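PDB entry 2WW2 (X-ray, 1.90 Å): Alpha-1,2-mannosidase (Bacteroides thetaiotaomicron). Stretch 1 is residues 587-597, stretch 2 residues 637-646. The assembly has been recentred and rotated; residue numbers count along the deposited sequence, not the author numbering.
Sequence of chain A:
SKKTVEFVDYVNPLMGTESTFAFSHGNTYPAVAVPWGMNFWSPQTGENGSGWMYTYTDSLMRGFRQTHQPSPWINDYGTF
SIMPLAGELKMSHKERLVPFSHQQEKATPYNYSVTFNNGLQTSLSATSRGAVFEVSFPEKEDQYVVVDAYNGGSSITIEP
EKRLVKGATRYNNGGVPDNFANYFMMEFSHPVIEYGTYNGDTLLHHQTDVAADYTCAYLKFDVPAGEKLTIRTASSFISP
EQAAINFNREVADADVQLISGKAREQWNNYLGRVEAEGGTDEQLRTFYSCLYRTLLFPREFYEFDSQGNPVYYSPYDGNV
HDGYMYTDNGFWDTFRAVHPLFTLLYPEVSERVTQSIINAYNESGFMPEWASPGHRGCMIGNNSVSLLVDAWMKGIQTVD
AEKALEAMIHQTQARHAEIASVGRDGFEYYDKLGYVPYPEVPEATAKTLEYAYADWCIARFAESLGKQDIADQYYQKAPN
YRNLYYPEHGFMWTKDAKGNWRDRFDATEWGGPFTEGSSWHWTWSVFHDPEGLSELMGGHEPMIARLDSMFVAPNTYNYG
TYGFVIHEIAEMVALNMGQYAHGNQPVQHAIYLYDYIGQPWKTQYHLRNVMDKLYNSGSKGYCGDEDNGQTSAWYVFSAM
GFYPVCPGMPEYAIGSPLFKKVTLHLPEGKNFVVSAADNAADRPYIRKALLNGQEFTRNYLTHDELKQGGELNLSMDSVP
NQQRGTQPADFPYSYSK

Stretch 1, residues 587-597: VQHAIYLYDYI
Stretch 2 (637-646) FSAMGFYPVC

Stretch 1 winds through a type I turn from V587 to A590 (A590 N to V587 O, 3.0 Å) and then through residues with helical phi/psi whose backbone bonds span three residues: Y592 N to H589 O at 3.0 Å, L593 N to A590 O at 2.9 Å, D595 N to Y592 O at 3.1 Å and Y596 N to L593 O at 3.0 Å. Residues 594-595 form a 3-10 segment. Stretch 2 opens with the end of a helix, 637-640, which G641 leaves at phi/psi 118/2 while its N still bonds F637 O at 3.0 Å. At these angles a CB would jam against the carbonyl O of M640, which accounts for glycine. F642 (-158/158) and Y643 (-150/140) are extended; P644 follows at -81/79, and V645 returns to -54/-42. The nearest CA atoms across the stretches are those of H589 and V645, 5.6 Å apart. The contact buries 406 Å², counting both sides.

Y592, V645 and Y643 cover the most surface, and all three direct CA-to-CB toward the opposing stretch. Y592 (chi1 -73°, m; chi2 -87°) lays one ring face against Y643 CB. Y643 CB lies 3.5 Å from the centroid of the Y592 ring and 22° off its normal, the geometry of a CH-pi contact; Y643 CB to Y592 CZ is 3.3 Å. Y643 (chi1 -174°, t; chi2 85°) sets its own ring at 10° to that of Y592, but a centroid separation of 5.1 Å and the lateral offset of the two rings leave little overlap. Y643 CE2 also lies 4.2 Å from H589 CA.

The polar end of Y592 is anchored separately. Y592 OH lies 2.7 Å from S638 OG, near the plane of the tyrosine ring, a hydrogen bond by distance, though the Y592 hydroxyl proton has another acceptor within reach. A water reinforces this junction, 3.0 Å from Y592 OH and donating to S638 O at 2.8 Å. The Y643 hydroxyl is linked across the gap in a similar way: its OH is 4.0 Å from Q588 OE1, but a second water lies 3.0 Å from Y643 OH and donates to Q588 OE1 at 2.6 Å. Q588 has chi1 -76° (m), chi2 175° (t) and chi3 7°.

V645 (chi1 171°, t) adds further apolar contacts. V645 CG2 meets Y592 CB at 3.7 Å, and V645 CG1 lies 4.1 Å from H589 CD2 and 4.1 Å from Y596 CZ; both methyls adjoin Y596. H589 has chi1 72° (p) and chi2 -71°. Y596 (chi1 -65°, m; chi2 -109°) brings its OH to 3.3 Å from V645 CB, a van der Waals contact.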

# COMPACT_ATOMS: atom_id res chain seq x y z
N VAL A 587 -8.91 -12.16 14.64
CA VAL A 587 -8.02 -13.13 13.98
C VAL A 587 -6.89 -13.65 14.88
O VAL A 587 -6.01 -14.34 14.40
CB VAL A 587 -7.43 -12.62 12.64
CG1 VAL A 587 -8.53 -12.46 11.61
CG2 VAL A 587 -6.66 -11.32 12.84
N GLN A 588 -6.92 -13.35 16.18
CA GLN A 588 -5.89 -13.88 17.10
C GLN A 588 -5.78 -15.42 17.04
O GLN A 588 -4.70 -15.98 17.19
CB GLN A 588 -6.16 -13.45 18.55
CG GLN A 588 -5.79 -11.99 18.82
CD GLN A 588 -6.17 -11.53 20.22
OE1 GLN A 588 -6.60 -12.33 21.07
NE2 GLN A 588 -6.00 -10.23 20.48
N HIS A 589 -6.90 -16.09 16.85
CA HIS A 589 -6.95 -17.56 16.80
C HIS A 589 -6.66 -18.13 15.41
O HIS A 589 -6.50 -19.33 15.26
CB HIS A 589 -8.34 -18.03 17.21
CG HIS A 589 -9.37 -17.77 16.16
ND1 HIS A 589 -9.83 -16.50 15.87
CD2 HIS A 589 -10.01 -18.60 15.31
CE1 HIS A 589 -10.72 -16.56 14.89
NE2 HIS A 589 -10.84 -17.82 14.53
N ALA A 590 -6.59 -17.27 14.40
CA ALA A 590 -6.71 -17.76 13.01
C ALA A 590 -5.57 -18.69 12.57
O ALA A 590 -5.79 -19.62 11.80
CB ALA A 590 -6.90 -16.60 12.03
N ILE A 591 -4.35 -18.43 13.03
CA ILE A 591 -3.25 -19.32 12.66
C ILE A 591 -3.51 -20.77 13.06
O ILE A 591 -3.02 -21.70 12.40
CB ILE A 591 -1.90 -18.87 13.26
CG1 ILE A 591 -1.39 -17.67 12.48
CG2 ILE A 591 -0.88 -19.99 13.11
CD1 ILE A 591 -0.01 -17.18 12.95
N TYR A 592 -4.31 -20.98 14.10
CA TYR A 592 -4.58 -22.33 14.58
C TYR A 592 -5.66 -23.03 13.78
O TYR A 592 -5.91 -24.22 14.00
CB TYR A 592 -4.97 -22.33 16.07
CG TYR A 592 -3.79 -22.05 16.99
CD1 TYR A 592 -2.97 -23.09 17.43
CD2 TYR A 592 -3.48 -20.75 17.38
CE1 TYR A 592 -1.88 -22.86 18.25
CE2 TYR A 592 -2.37 -20.49 18.20
CZ TYR A 592 -1.58 -21.56 18.62
OH TYR A 592 -0.49 -21.33 19.44
N LEU A 593 -6.30 -22.32 12.86
CA LEU A 593 -7.45 -22.91 12.14
C LEU A 593 -7.03 -24.04 11.20
O LEU A 593 -7.83 -24.90 10.87
CB LEU A 593 -8.26 -21.83 11.40
CG LEU A 593 -9.07 -20.89 12.31
CD1 LEU A 593 -9.69 -19.72 11.51
CD2 LEU A 593 -10.16 -21.66 13.01
N TYR A 594 -5.77 -24.05 10.76
CA TYR A 594 -5.31 -25.17 9.94
C TYR A 594 -5.46 -26.51 10.66
O TYR A 594 -5.56 -27.54 10.00
CB TYR A 594 -3.87 -25.01 9.52
CG TYR A 594 -3.54 -23.82 8.63
CD1 TYR A 594 -3.80 -23.85 7.25
CD2 TYR A 594 -2.90 -22.70 9.14
CE1 TYR A 594 -3.45 -22.79 6.43
CE2 TYR A 594 -2.56 -21.62 8.33
CZ TYR A 594 -2.83 -21.67 6.98
OH TYR A 594 -2.48 -20.60 6.18
N ASP A 595 -5.48 -26.49 11.99
CA ASP A 595 -5.66 -27.71 12.82
C ASP A 595 -7.02 -28.36 12.62
O ASP A 595 -7.20 -29.54 12.94
CB ASP A 595 -5.54 -27.39 14.31
CG ASP A 595 -4.10 -27.29 14.82
OD1 ASP A 595 -3.15 -27.70 14.12
OD2 ASP A 595 -3.92 -26.82 15.97
N TYR A 596 -7.98 -27.57 12.15
CA TYR A 596 -9.38 -28.00 12.04
C TYR A 596 -9.73 -28.49 10.64
O TYR A 596 -10.81 -29.08 10.42
CB TYR A 596 -10.32 -26.82 12.40
CG TYR A 596 -10.20 -26.38 13.85
CD1 TYR A 596 -11.23 -26.65 14.76
CD2 TYR A 596 -9.07 -25.73 14.30
CE1 TYR A 596 -11.12 -26.26 16.10
CE2 TYR A 596 -8.94 -25.34 15.63
CZ TYR A 596 -9.97 -25.61 16.52
OH TYR A 596 -9.82 -25.24 17.84
N ILE A 597 -8.84 -28.24 9.68
CA ILE A 597 -9.16 -28.50 8.29
C ILE A 597 -8.05 -29.28 7.59
O ILE A 597 -7.93 -29.22 6.38
CB ILE A 597 -9.47 -27.18 7.54
CG1 ILE A 597 -8.26 -26.25 7.53
CG2 ILE A 597 -10.61 -26.46 8.21
CD1 ILE A 597 -8.59 -24.83 7.16
N PHE A 637 0.77 -18.98 25.75
CA PHE A 637 0.19 -20.22 25.24
C PHE A 637 0.98 -20.74 24.03
O PHE A 637 1.39 -21.89 24.00
CB PHE A 637 -1.26 -19.98 24.83
CG PHE A 637 -2.26 -20.28 25.92
CD1 PHE A 637 -2.39 -21.58 26.40
CD2 PHE A 637 -3.05 -19.28 26.46
CE1 PHE A 637 -3.32 -21.87 27.42
CE2 PHE A 637 -3.96 -19.55 27.47
CZ PHE A 637 -4.11 -20.85 27.93
N SER A 638 1.17 -19.89 23.02
CA SER A 638 1.80 -20.34 21.78
C SER A 638 3.21 -20.89 22.00
O SER A 638 3.58 -21.90 21.39
CB SER A 638 1.80 -19.24 20.71
OG SER A 638 0.46 -18.94 20.33
N ALA A 639 3.98 -20.26 22.87
CA ALA A 639 5.30 -20.80 23.24
C ALA A 639 5.23 -22.17 23.91
O ALA A 639 6.12 -23.01 23.73
CB ALA A 639 6.05 -19.82 24.16
N MET A 640 4.19 -22.39 24.71
CA MET A 640 4.00 -23.69 25.35
C MET A 640 3.60 -24.75 24.33
O MET A 640 3.81 -25.95 24.54
CB MET A 640 2.92 -23.59 26.45
CG MET A 640 3.35 -22.79 27.70
SD MET A 640 2.21 -22.98 29.10
CE MET A 640 0.65 -22.39 28.44
N GLY A 641 2.97 -24.34 23.24
CA GLY A 641 2.63 -25.31 22.20
C GLY A 641 1.16 -25.50 21.89
O GLY A 641 0.82 -26.35 21.04
N PHE A 642 0.28 -24.75 22.55
CA PHE A 642 -1.17 -24.98 22.41
C PHE A 642 -1.96 -23.73 22.79
O PHE A 642 -1.44 -22.87 23.49
CB PHE A 642 -1.65 -26.20 23.24
CG PHE A 642 -1.21 -26.17 24.68
CD1 PHE A 642 -1.97 -25.50 25.64
CD2 PHE A 642 -0.04 -26.80 25.08
CE1 PHE A 642 -1.57 -25.45 26.96
CE2 PHE A 642 0.38 -26.76 26.41
CZ PHE A 642 -0.38 -26.09 27.35
N TYR A 643 -3.19 -23.62 22.31
CA TYR A 643 -3.95 -22.37 22.43
C TYR A 643 -5.44 -22.63 22.52
O TYR A 643 -5.96 -23.50 21.82
CB TYR A 643 -3.67 -21.49 21.20
CG TYR A 643 -4.27 -20.12 21.27
CD1 TYR A 643 -3.60 -19.07 21.90
CD2 TYR A 643 -5.50 -19.85 20.68
CE1 TYR A 643 -4.14 -17.78 21.96
CE2 TYR A 643 -6.06 -18.55 20.74
CZ TYR A 643 -5.37 -17.54 21.37
OH TYR A 643 -5.92 -16.27 21.44
N PRO A 644 -6.14 -21.89 23.40
CA PRO A 644 -7.59 -22.04 23.60
C PRO A 644 -8.36 -21.31 22.51
O PRO A 644 -8.85 -20.20 22.72
CB PRO A 644 -7.82 -21.35 24.96
CG PRO A 644 -6.79 -20.26 24.98
CD PRO A 644 -5.55 -20.93 24.35
N VAL A 645 -8.47 -21.93 21.34
CA VAL A 645 -9.21 -21.32 20.23
C VAL A 645 -10.65 -20.94 20.61
O VAL A 645 -11.14 -19.86 20.25
CB VAL A 645 -9.21 -22.27 19.02
CG1 VAL A 645 -10.17 -21.78 17.92
CG2 VAL A 645 -7.76 -22.40 18.48
N CYS A 646 -11.33 -21.81 21.36
CA CYS A 646 -12.73 -21.56 21.69
C CYS A 646 -12.98 -21.71 23.18
O CYS A 646 -13.36 -22.81 23.65
CB CYS A 646 -13.63 -22.53 20.91
SG CYS A 646 -15.39 -22.21 21.09
O HOH W 1 -5.35 -13.73 22.85
O HOH W 2 1.81 -23.17 19.67